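Local coordinates for protein 4,5-DOPA dioxygenase extradiol (Escherichia coli, PDB 2PW6) that opens the aromatic ring of L-DOPA between carbons 4 and 5 in vitro, as a zinc-binding extradiol dioxygenase whose physiological substrate is unknown, at residues R14-L18 with L45-Q49; R100-L104 with L159-E165; G64-M68 with M138-S142. One frame throughout, in Å; residues are numbered along the deposited sequence.

Starting at the N terminus, the chain enters strand 17-21, runs through helix 33-44 and comes back in the loop 45-49, where interaction 1 closes the first excursion before strand 50-60 begins. Strand 63-66 then opens interaction 3, helix 95-105 opens interaction 2, strand 138-144 closes interaction 3, and the loop after helix 149-159, helical in phi/psi over 160-163, closes interaction 2. These last two therefore cross, and they touch: Leu-101 CD2 lies 3.6 Å from Val-139 CG1. Interaction 1 precedes both in series, yet meets interaction 2 through the salt bridge from Arg-14 NE to Asp-164 OD1 (3.1 Å). Interactions 1 and 3 do not touch, but both reach the same mixed sheet.

Interaction 1: R14-L18 with L45-Q49; sequences RMPAL and LPRPQ
Build 14-18 and 45-48 extended and set them across each other: the CA 15-to-18 and CA 45-to-48 directions lie 112° apart, so they meet by side chains rather than as paired strands. Residues 14-16 lead into strand 17-21, while Leu-45 is the first residue to leave helical angles after helix 33-44. CA atoms come nearest at Met-15/Pro-46 (7.0 Å) and Pro-16/Leu-45 (7.9 Å). The main bump is selenomethionine Met-15. All three of its chi angles are m, curling the side chain into the hollow lined by Pro-46, the carbonyl of Arg-47 and Pro-48: SE lies 4.0 Å from Pro-46 CB, and CE reaches Pro-48 CB at 3.7 Å and Pro-46 O at 3.0 Å. Beside it Pro-16 CD meets Pro-46 CG at 3.8 Å. Leu-45 (m, t) fills the next hollow, with CD2 4.0 Å from Pro-16 CG and CD1 3.6 Å from Leu-18 CD2. The loop leaving the helix of beta-alpha-beta crossover 17-21/33-44/50-60 packs against the start of its first strand, an inner one beside 167-173, whose Met-168 touches Met-15 and Pro-48. No hydrogen bond joins the segments; shape complementarity and buried apolar surface hold them together.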
ATOM      1  N   ARG A  14     -22.681  -7.297  24.660  1.00 60.14           N
ATOM      2  CA  ARG A  14     -21.255  -6.850  24.808  1.00 60.33           C
ATOM      3  C   ARG A  14     -20.358  -7.332  23.652  1.00 59.56           C
ATOM      4  O   ARG A  14     -20.167  -8.542  23.453  1.00 59.25           O
ATOM      5  CB  ARG A  14     -20.662  -7.311  26.134  1.00 60.44           C
ATOM      6  CG  ARG A  14     -19.172  -7.090  26.172  1.00 61.00           C
ATOM      7  CD  ARG A  14     -18.655  -7.025  27.563  1.00 62.50           C
ATOM      8  NE  ARG A  14     -17.799  -5.871  27.613  1.00 63.50           N
ATOM      9  CZ  ARG A  14     -17.268  -5.365  28.708  1.00 65.78           C
ATOM     10  NH1 ARG A  14     -17.486  -5.938  29.892  1.00 65.18           N
ATOM     11  NH2 ARG A  14     -16.511  -4.265  28.598  1.00 67.35           N
HETATM   12  N   MSE A  15     -19.815  -6.376  22.900  1.00 58.86           N
HETATM   13  CA  MSE A  15     -19.100  -6.690  21.662  1.00 57.79           C
HETATM   14  C   MSE A  15     -17.697  -7.196  21.947  1.00 56.44           C
HETATM   15  O   MSE A  15     -17.055  -6.730  22.894  1.00 56.12           O
HETATM   16  CB  MSE A  15     -19.038  -5.471  20.753  1.00 58.34           C
HETATM   17  CG  MSE A  15     -20.374  -5.064  20.153  1.00 60.19           C
HETATM   18 SE   MSE A  15     -21.139  -6.375  18.939  1.00 67.72          SE
HETATM   19  CE  MSE A  15     -19.661  -6.699  17.713  1.00 65.00           C
ATOM     20  N   PRO A  16     -17.230  -8.178  21.148  1.00 55.39           N
ATOM     21  CA  PRO A  16     -15.828  -8.608  21.225  1.00 54.02           C
ATOM     22  C   PRO A  16     -14.870  -7.597  20.560  1.00 52.54           C
ATOM     23  O   PRO A  16     -15.286  -6.825  19.694  1.00 52.43           O
ATOM     24  CB  PRO A  16     -15.829  -9.928  20.449  1.00 54.00           C
ATOM     25  CG  PRO A  16     -16.934  -9.747  19.426  1.00 55.22           C
ATOM     26  CD  PRO A  16     -17.993  -8.938  20.132  1.00 55.19           C
ATOM     27  N   ALA A  17     -13.615  -7.589  21.000  1.00 50.45           N
ATOM     28  CA  ALA A  17     -12.540  -6.926  20.265  1.00 49.10           C
ATOM     29  C   ALA A  17     -11.635  -7.966  19.563  1.00 48.44           C
ATOM     30  O   ALA A  17     -11.400  -9.070  20.064  1.00 48.44           O
ATOM     31  CB  ALA A  17     -11.735  -6.004  21.180  1.00 48.37           C
ATOM     32  N   LEU A  18     -11.154  -7.599  18.386  1.00 47.46           N
ATOM     33  CA  LEU A  18     -10.426  -8.499  17.518  1.00 46.53           C
ATOM     34  C   LEU A  18      -9.142  -7.879  17.012  1.00 45.62           C
ATOM     35  O   LEU A  18      -9.160  -6.774  16.461  1.00 45.71           O
ATOM     36  CB  LEU A  18     -11.287  -8.869  16.322  1.00 46.28           C
ATOM     37  CG  LEU A  18     -12.098 -10.161  16.383  1.00 47.98           C
ATOM     38  CD1 LEU A  18     -13.057 -10.203  17.552  1.00 48.22           C
ATOM     39  CD2 LEU A  18     -12.864 -10.256  15.086  1.00 47.51           C
ATOM     40  N   LEU A  45     -19.787 -13.843  14.793  1.00 60.52           N
ATOM     41  CA  LEU A  45     -19.791 -12.846  15.863  1.00 59.27           C
ATOM     42  C   LEU A  45     -21.054 -11.992  15.820  1.00 58.38           C
ATOM     43  O   LEU A  45     -21.637 -11.790  14.745  1.00 57.52           O
ATOM     44  CB  LEU A  45     -18.533 -11.971  15.825  1.00 59.27           C
ATOM     45  CG  LEU A  45     -17.188 -12.644  16.096  1.00 58.49           C
ATOM     46  CD1 LEU A  45     -16.076 -11.647  15.845  1.00 58.14           C
ATOM     47  CD2 LEU A  45     -17.092 -13.224  17.507  1.00 56.70           C
ATOM     48  N   PRO A  46     -21.492 -11.510  16.998  1.00 58.07           N
ATOM     49  CA  PRO A  46     -22.588 -10.552  17.050  1.00 57.95           C
ATOM     50  C   PRO A  46     -22.313  -9.376  16.109  1.00 57.62           C
ATOM     51  O   PRO A  46     -21.276  -8.731  16.192  1.00 57.57           O
ATOM     52  CB  PRO A  46     -22.602 -10.097  18.523  1.00 58.02           C
ATOM     53  CG  PRO A  46     -21.294 -10.584  19.108  1.00 58.14           C
ATOM     54  CD  PRO A  46     -20.985 -11.826  18.347  1.00 58.03           C
ATOM     55  N   ARG A  47     -23.233  -9.170  15.181  1.00 57.26           N
ATOM     56  CA  ARG A  47     -23.233  -8.050  14.262  1.00 56.86           C
ATOM     57  C   ARG A  47     -23.176  -6.714  15.025  1.00 55.82           C
ATOM     58  O   ARG A  47     -23.996  -6.483  15.922  1.00 55.66           O
ATOM     59  CB  ARG A  47     -24.505  -8.133  13.429  1.00 57.17           C
ATOM     60  CG  ARG A  47     -24.659  -7.063  12.409  1.00 60.13           C
ATOM     61  CD  ARG A  47     -24.184  -7.533  11.061  1.00 64.05           C
ATOM     62  NE  ARG A  47     -24.854  -6.762  10.022  1.00 66.23           N
ATOM     63  CZ  ARG A  47     -24.813  -7.052   8.729  1.00 68.91           C
ATOM     64  NH1 ARG A  47     -24.117  -8.102   8.297  1.00 69.82           N
ATOM     65  NH2 ARG A  47     -25.468  -6.279   7.868  1.00 70.21           N
ATOM     66  N   PRO A  48     -22.178  -5.853  14.697  1.00 54.57           N
ATOM     67  CA  PRO A  48     -21.996  -4.555  15.361  1.00 53.41           C
ATOM     68  C   PRO A  48     -22.847  -3.431  14.782  1.00 52.05           C
ATOM     69  O   PRO A  48     -23.081  -3.379  13.575  1.00 50.78           O
ATOM     70  CB  PRO A  48     -20.499  -4.229  15.137  1.00 52.68           C
ATOM     71  CG  PRO A  48     -19.967  -5.280  14.257  1.00 53.45           C
ATOM     72  CD  PRO A  48     -21.113  -6.098  13.714  1.00 54.26           C
ATOM     73  N   GLN A  49     -23.272  -2.535  15.673  1.00 51.72           N
ATOM     74  CA  GLN A  49     -23.879  -1.256  15.303  1.00 51.57           C
ATOM     75  C   GLN A  49     -22.909  -0.441  14.469  1.00 50.04           C
ATOM     76  O   GLN A  49     -23.325   0.214  13.503  1.00 50.11           O
ATOM     77  CB  GLN A  49     -24.281  -0.468  16.547  1.00 52.15           C
ATOM     78  CG  GLN A  49     -25.801  -0.336  16.759  1.00 57.03           C
ATOM     79  CD  GLN A  49     -26.519  -1.686  16.817  1.00 61.28           C
ATOM     80  OE1 GLN A  49     -26.820  -2.299  15.779  1.00 62.12           O
ATOM     81  NE2 GLN A  49     -26.813  -2.144  18.037  1.00 61.55           N
TER

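Interaction 2: R100-L104 with L159-E165; sequences RLVEL and LAALRDE
Residues 100-104 are a piece of regular helix 95-105, with Leu-104 N bonded to Arg-100 O at 3.0 Å. Opposite, 160-163 keep helical phi/psi, but the bonds are of i to i-3 type, such as Arg-163 N to Ala-160 O (2.9 Å). The closest CA pair is Leu-104/Leu-159, at 7.9 Å. Arg-100 (t, p, t, chi4 126°) lays its CG 3.8 Å from Leu-162 CD2 and presents its guanidinium edge to Glu-165 (m, t): NE to OE1 is 3.0 Å and NH2 to OE2 2.9 Å, a bidentate salt bridge. Beneath it, Leu-104 (t, p) puts CD2 3.9 Å from Leu-162 CG, and Leu-101 (t, chi2 20°) brings CD1 to 3.5 Å from Leu-159 CD2. Leu-159 and Leu-162 are both m, t, which carries their ends toward the helix. Leu-101 also touches Val-139, and Leu-159 touches Leu-141. Helix 95-105 and the loop after helix 149-159 thus lie side by side over strand 138-144, in the helical layer of an alpha/beta fold.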
ATOM      1  N   ARG A 100     -18.279  10.513  19.512  1.00 36.02           N
ATOM      2  CA  ARG A 100     -18.211   9.721  20.726  1.00 36.68           C
ATOM      3  C   ARG A 100     -16.766   9.228  21.043  1.00 36.95           C
ATOM      4  O   ARG A 100     -16.367   9.159  22.200  1.00 36.83           O
ATOM      5  CB  ARG A 100     -19.233   8.580  20.667  1.00 36.60           C
ATOM      6  CG  ARG A 100     -19.154   7.564  21.810  1.00 38.43           C
ATOM      7  CD  ARG A 100     -19.534   8.093  23.203  1.00 41.32           C
ATOM      8  NE  ARG A 100     -19.326   7.046  24.227  1.00 41.66           N
ATOM      9  CZ  ARG A 100     -18.600   7.174  25.337  1.00 41.61           C
ATOM     10  NH1 ARG A 100     -17.992   8.324  25.642  1.00 40.86           N
ATOM     11  NH2 ARG A 100     -18.503   6.143  26.175  1.00 42.30           N
ATOM     12  N   LEU A 101     -15.987   8.945  20.001  1.00 37.90           N
ATOM     13  CA  LEU A 101     -14.563   8.590  20.126  1.00 38.93           C
ATOM     14  C   LEU A 101     -13.768   9.791  20.611  1.00 39.75           C
ATOM     15  O   LEU A 101     -12.976   9.672  21.553  1.00 39.10           O
ATOM     16  CB  LEU A 101     -14.015   8.084  18.785  1.00 38.45           C
ATOM     17  CG  LEU A 101     -12.869   7.072  18.705  1.00 40.05           C
ATOM     18  CD1 LEU A 101     -12.664   6.286  19.993  1.00 39.43           C
ATOM     19  CD2 LEU A 101     -13.217   6.124  17.608  1.00 41.54           C
ATOM     20  N   VAL A 102     -14.016  10.959  19.998  1.00 40.54           N
ATOM     21  CA  VAL A 102     -13.299  12.178  20.378  1.00 41.67           C
ATOM     22  C   VAL A 102     -13.563  12.534  21.822  1.00 42.83           C
ATOM     23  O   VAL A 102     -12.615  12.845  22.544  1.00 44.06           O
ATOM     24  CB  VAL A 102     -13.552  13.350  19.399  1.00 41.74           C
ATOM     25  CG1 VAL A 102     -12.818  14.625  19.808  1.00 41.15           C
ATOM     26  CG2 VAL A 102     -13.094  12.948  17.994  1.00 43.01           C
ATOM     27  N   GLU A 103     -14.829  12.442  22.255  1.00 43.65           N
ATOM     28  CA  GLU A 103     -15.249  12.764  23.633  1.00 44.04           C
ATOM     29  C   GLU A 103     -14.683  11.799  24.671  1.00 43.74           C
ATOM     30  O   GLU A 103     -14.160  12.218  25.719  1.00 43.68           O
ATOM     31  CB  GLU A 103     -16.797  12.771  23.732  1.00 44.28           C
ATOM     32  CG  GLU A 103     -17.477  13.891  22.892  1.00 45.81           C
ATOM     33  CD  GLU A 103     -19.008  13.715  22.685  1.00 45.69           C
ATOM     34  OE1 GLU A 103     -19.627  14.664  22.103  1.00 48.34           O
ATOM     35  OE2 GLU A 103     -19.583  12.666  23.098  1.00 45.15           O
ATOM     36  N   LEU A 104     -14.831  10.504  24.399  1.00 43.37           N
ATOM     37  CA  LEU A 104     -14.243   9.453  25.229  1.00 43.87           C
ATOM     38  C   LEU A 104     -12.714   9.641  25.460  1.00 43.23           C
ATOM     39  O   LEU A 104     -12.240   9.523  26.587  1.00 43.54           O
ATOM     40  CB  LEU A 104     -14.549   8.077  24.623  1.00 43.97           C
ATOM     41  CG  LEU A 104     -13.843   6.881  25.247  1.00 45.58           C
ATOM     42  CD1 LEU A 104     -14.479   6.549  26.598  1.00 45.16           C
ATOM     43  CD2 LEU A 104     -13.899   5.675  24.303  1.00 45.38           C
ATOM     44  N   LEU A 159     -10.988   2.460  25.199  1.00 43.73           N
ATOM     45  CA  LEU A 159     -11.912   1.963  24.161  1.00 42.89           C
ATOM     46  C   LEU A 159     -12.864   0.893  24.641  1.00 42.84           C
ATOM     47  O   LEU A 159     -13.851   0.597  23.962  1.00 42.56           O
ATOM     48  CB  LEU A 159     -11.140   1.428  22.960  1.00 42.50           C
ATOM     49  CG  LEU A 159     -10.426   2.512  22.152  1.00 42.89           C
ATOM     50  CD1 LEU A 159      -9.330   1.896  21.308  1.00 41.35           C
ATOM     51  CD2 LEU A 159     -11.451   3.336  21.311  1.00 40.89           C
ATOM     52  N   ALA A 160     -12.527   0.278  25.772  1.00 43.38           N
ATOM     53  CA  ALA A 160     -13.303  -0.816  26.356  1.00 44.37           C
ATOM     54  C   ALA A 160     -14.786  -0.445  26.578  1.00 44.47           C
ATOM     55  O   ALA A 160     -15.682  -1.211  26.213  1.00 44.20           O
ATOM     56  CB  ALA A 160     -12.643  -1.319  27.676  1.00 43.92           C
ATOM     57  N   ALA A 161     -15.035   0.740  27.137  1.00 44.93           N
ATOM     58  CA  ALA A 161     -16.413   1.208  27.315  1.00 45.80           C
ATOM     59  C   ALA A 161     -17.271   1.077  26.039  1.00 45.43           C
ATOM     60  O   ALA A 161     -18.446   0.752  26.111  1.00 46.35           O
ATOM     61  CB  ALA A 161     -16.438   2.667  27.857  1.00 45.79           C
ATOM     62  N   LEU A 162     -16.701   1.323  24.872  1.00 45.23           N
ATOM     63  CA  LEU A 162     -17.503   1.261  23.645  1.00 45.53           C
ATOM     64  C   LEU A 162     -18.028  -0.131  23.306  1.00 46.58           C
ATOM     65  O   LEU A 162     -18.915  -0.277  22.444  1.00 46.65           O
ATOM     66  CB  LEU A 162     -16.738   1.807  22.461  1.00 45.45           C
ATOM     67  CG  LEU A 162     -16.274   3.257  22.475  1.00 44.27           C
ATOM     68  CD1 LEU A 162     -15.282   3.427  21.345  1.00 39.00           C
ATOM     69  CD2 LEU A 162     -17.477   4.210  22.332  1.00 40.39           C
ATOM     70  N   ARG A 163     -17.498  -1.147  23.993  1.00 47.37           N
ATOM     71  CA  ARG A 163     -17.883  -2.520  23.725  1.00 48.16           C
ATOM     72  C   ARG A 163     -19.300  -2.839  24.230  1.00 48.94           C
ATOM     73  O   ARG A 163     -19.984  -3.696  23.672  1.00 49.24           O
ATOM     74  CB  ARG A 163     -16.842  -3.487  24.280  1.00 48.24           C
ATOM     75  CG  ARG A 163     -15.483  -3.416  23.560  1.00 46.94           C
ATOM     76  CD  ARG A 163     -14.487  -4.377  24.189  1.00 47.96           C
ATOM     77  NE  ARG A 163     -14.987  -5.756  24.149  1.00 44.54           N
ATOM     78  CZ  ARG A 163     -14.720  -6.685  25.065  1.00 44.25           C
ATOM     79  NH1 ARG A 163     -13.920  -6.420  26.106  1.00 44.08           N
ATOM     80  NH2 ARG A 163     -15.254  -7.891  24.934  1.00 44.01           N
ATOM     81  N   ASP A 164     -19.723  -2.122  25.269  1.00 50.09           N
ATOM     82  CA  ASP A 164     -21.095  -2.182  25.796  1.00 50.60           C
ATOM     83  C   ASP A 164     -22.072  -1.227  25.054  1.00 50.64           C
ATOM     84  O   ASP A 164     -23.260  -1.184  25.371  1.00 50.42           O
ATOM     85  CB  ASP A 164     -21.077  -1.847  27.288  1.00 50.91           C
ATOM     86  CG  ASP A 164     -20.238  -2.821  28.106  1.00 51.29           C
ATOM     87  OD1 ASP A 164     -20.290  -4.030  27.825  1.00 52.66           O
ATOM     88  OD2 ASP A 164     -19.540  -2.380  29.048  1.00 52.32           O
ATOM     89  N   GLU A 165     -21.568  -0.482  24.067  1.00 50.12           N
ATOM     90  CA  GLU A 165     -22.390   0.431  23.268  1.00 49.43           C
ATOM     91  C   GLU A 165     -22.586  -0.046  21.834  1.00 48.55           C
ATOM     92  O   GLU A 165     -22.836   0.770  20.948  1.00 48.49           O
ATOM     93  CB  GLU A 165     -21.791   1.838  23.264  1.00 49.61           C
ATOM     94  CG  GLU A 165     -21.726   2.471  24.643  1.00 51.06           C
ATOM     95  CD  GLU A 165     -20.898   3.735  24.699  1.00 52.62           C
ATOM     96  OE1 GLU A 165     -20.718   4.407  23.657  1.00 54.87           O
ATOM     97  OE2 GLU A 165     -20.434   4.069  25.811  1.00 55.35           O
TER

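Interaction 3: G64-M68 with M138-S142; sequences GVTAM and MVQLS
Strands 63-66 and 138-144 run antiparallel, with the axes of 64-66 and 138-142 at 165° and 4.9 Å apart. Val-65 faces Leu-141 as a non-hydrogen-bonded pair (CA-CA 4.7 Å), and Thr-66 faces Gln-140 as a hydrogen-bonded pair (5.3 Å). In that second pair Thr-66 N gives to Gln-140 O at 3.1 Å, and Gln-140 N gives a weak return bond to Thr-66 O at 3.5 Å. At the far end Ser-142 N gives to Gly-64 O at 3.0 Å, but Gly-64 N goes to a side chain, Ser-142 OG (2.8 Å, chi1 p); that hydroxyl also bonds to Thr-60 OG1. Gln-140 O also accepts a CA-H...O contact from Val-65 CA at 3.2 Å. In the mixed sheet of this LigB-type dioxygenase domain, strand 63-66 runs parallel to 110-113 on one side and antiparallel to 138-144 on the other; Val-65 makes backbone bonds to Thr-111 and Asp-113, and Val-139 to Ile-51 and Val-53. On the Thr-66/Gln-140 face, Thr-66 OG1 (chi1 p) donates to Gln-140 OE1 at 2.8 Å, while Gln-140 NE2 (m, t) is taken by Trp-117 O. The Gln-140 side chain sits about 9 Å from that of the zinc ligand His-57. Toward the face covered by helix 95-105, Val-65 CG2 packs on Leu-141 CD1 (3.6 Å) and Val-65 CG1 on Val-139 CG1 (4.1 Å). Ala-67 (psi 0°) leaves the extended conformation and selenomethionine Met-68 is left-handed (64°/54°); its m, t, p side chain folds back, SE 4.1 Å from Met-138 CB and CG 3.4 Å from Gln-140 OE1.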
ATOM      1  N   GLY A  64      -5.463  10.508  15.239  1.00 37.12           N
ATOM      2  CA  GLY A  64      -6.472  10.950  14.300  1.00 36.71           C
ATOM      3  C   GLY A  64      -7.670  10.016  14.294  1.00 37.56           C
ATOM      4  O   GLY A  64      -7.568   8.870  14.733  1.00 36.55           O
ATOM      5  N   VAL A  65      -8.821  10.541  13.835  1.00 38.35           N
ATOM      6  CA  VAL A  65     -10.101   9.842  13.728  1.00 39.07           C
ATOM      7  C   VAL A  65     -10.750  10.356  12.436  1.00 40.64           C
ATOM      8  O   VAL A  65     -10.651  11.542  12.119  1.00 41.28           O
ATOM      9  CB  VAL A  65     -11.009  10.131  14.968  1.00 39.32           C
ATOM     10  CG1 VAL A  65     -12.489   9.904  14.693  1.00 39.47           C
ATOM     11  CG2 VAL A  65     -10.604   9.353  16.171  1.00 37.22           C
ATOM     12  N   THR A  66     -11.363   9.471  11.661  1.00 42.24           N
ATOM     13  CA  THR A  66     -12.149   9.872  10.503  1.00 45.44           C
ATOM     14  C   THR A  66     -13.565   9.332  10.667  1.00 47.01           C
ATOM     15  O   THR A  66     -13.759   8.261  11.189  1.00 47.34           O
ATOM     16  CB  THR A  66     -11.619   9.313   9.160  1.00 45.22           C
ATOM     17  OG1 THR A  66     -11.986   7.931   9.038  1.00 46.94           O
ATOM     18  CG2 THR A  66     -10.131   9.449   9.041  1.00 46.26           C
ATOM     19  N   ALA A  67     -14.555  10.066  10.199  1.00 49.90           N
ATOM     20  CA  ALA A  67     -15.900   9.521  10.169  1.00 52.72           C
ATOM     21  C   ALA A  67     -16.192   9.033   8.770  1.00 54.60           C
ATOM     22  O   ALA A  67     -17.273   8.515   8.517  1.00 55.17           O
ATOM     23  CB  ALA A  67     -16.917  10.544  10.616  1.00 53.11           C
HETATM   24  N   MSE A  68     -15.215   9.186   7.872  1.00 56.65           N
HETATM   25  CA  MSE A  68     -15.268   8.615   6.516  1.00 59.61           C
HETATM   26  C   MSE A  68     -16.394   9.199   5.649  1.00 61.45           C
HETATM   27  O   MSE A  68     -17.203   8.461   5.088  1.00 62.11           O
HETATM   28  CB  MSE A  68     -15.364   7.085   6.564  1.00 59.11           C
HETATM   29  CG  MSE A  68     -14.156   6.420   7.192  1.00 59.57           C
HETATM   30 SE   MSE A  68     -14.271   4.501   7.265  1.00 60.19          SE
HETATM   31  CE  MSE A  68     -14.332   4.063   5.388  1.00 55.98           C
HETATM   32  N   MSE A 138     -18.709   2.784  10.187  1.00 47.65           N
HETATM   33  CA  MSE A 138     -17.305   2.646  10.512  1.00 49.09           C
HETATM   34  C   MSE A 138     -16.591   3.966  10.731  1.00 44.98           C
HETATM   35  O   MSE A 138     -16.908   4.964  10.113  1.00 44.23           O
HETATM   36  CB  MSE A 138     -16.627   1.849   9.397  1.00 48.19           C
HETATM   37  CG  MSE A 138     -15.303   1.246   9.746  1.00 51.78           C
HETATM   38 SE   MSE A 138     -14.711   0.036   8.285  1.00 59.78          SE
HETATM   39  CE  MSE A 138     -15.442  -1.632   8.940  1.00 50.21           C
ATOM     40  N   VAL A 139     -15.625   3.910  11.641  1.00 42.84           N
ATOM     41  CA  VAL A 139     -14.669   4.958  11.955  1.00 40.18           C
ATOM     42  C   VAL A 139     -13.225   4.373  11.882  1.00 39.52           C
ATOM     43  O   VAL A 139     -12.975   3.253  12.313  1.00 37.61           O
ATOM     44  CB  VAL A 139     -15.038   5.527  13.352  1.00 40.59           C
ATOM     45  CG1 VAL A 139     -13.892   6.144  14.025  1.00 41.49           C
ATOM     46  CG2 VAL A 139     -16.216   6.586  13.217  1.00 38.57           C
ATOM     47  N   GLN A 140     -12.292   5.116  11.300  1.00 38.60           N
ATOM     48  CA  GLN A 140     -10.855   4.784  11.409  1.00 37.64           C
ATOM     49  C   GLN A 140     -10.156   5.573  12.536  1.00 36.52           C
ATOM     50  O   GLN A 140     -10.365   6.777  12.688  1.00 36.33           O
ATOM     51  CB  GLN A 140     -10.161   5.031  10.082  1.00 38.18           C
ATOM     52  CG  GLN A 140     -10.779   4.255   8.914  1.00 36.97           C
ATOM     53  CD  GLN A 140     -10.449   4.879   7.606  1.00 38.34           C
ATOM     54  OE1 GLN A 140     -10.737   6.061   7.384  1.00 45.11           O
ATOM     55  NE2 GLN A 140      -9.818   4.120   6.724  1.00 38.08           N
ATOM     56  N   LEU A 141      -9.380   4.858  13.346  1.00 34.07           N
ATOM     57  CA  LEU A 141      -8.568   5.427  14.403  1.00 33.81           C
ATOM     58  C   LEU A 141      -7.066   5.172  14.107  1.00 34.16           C
ATOM     59  O   LEU A 141      -6.696   4.058  13.717  1.00 33.62           O
ATOM     60  CB  LEU A 141      -8.937   4.799  15.754  1.00 33.20           C
ATOM     61  CG  LEU A 141      -8.119   5.269  16.974  1.00 33.17           C
ATOM     62  CD1 LEU A 141      -8.405   6.770  17.313  1.00 33.57           C
ATOM     63  CD2 LEU A 141      -8.432   4.368  18.140  1.00 30.65           C
ATOM     64  N   SER A 142      -6.227   6.189  14.293  1.00 34.14           N
ATOM     65  CA  SER A 142      -4.811   6.082  13.965  1.00 33.57           C
ATOM     66  C   SER A 142      -3.997   5.857  15.243  1.00 34.29           C
ATOM     67  O   SER A 142      -4.489   6.066  16.375  1.00 34.61           O
ATOM     68  CB  SER A 142      -4.327   7.310  13.196  1.00 32.95           C
ATOM     69  OG  SER A 142      -4.101   8.393  14.071  1.00 33.60           O
TER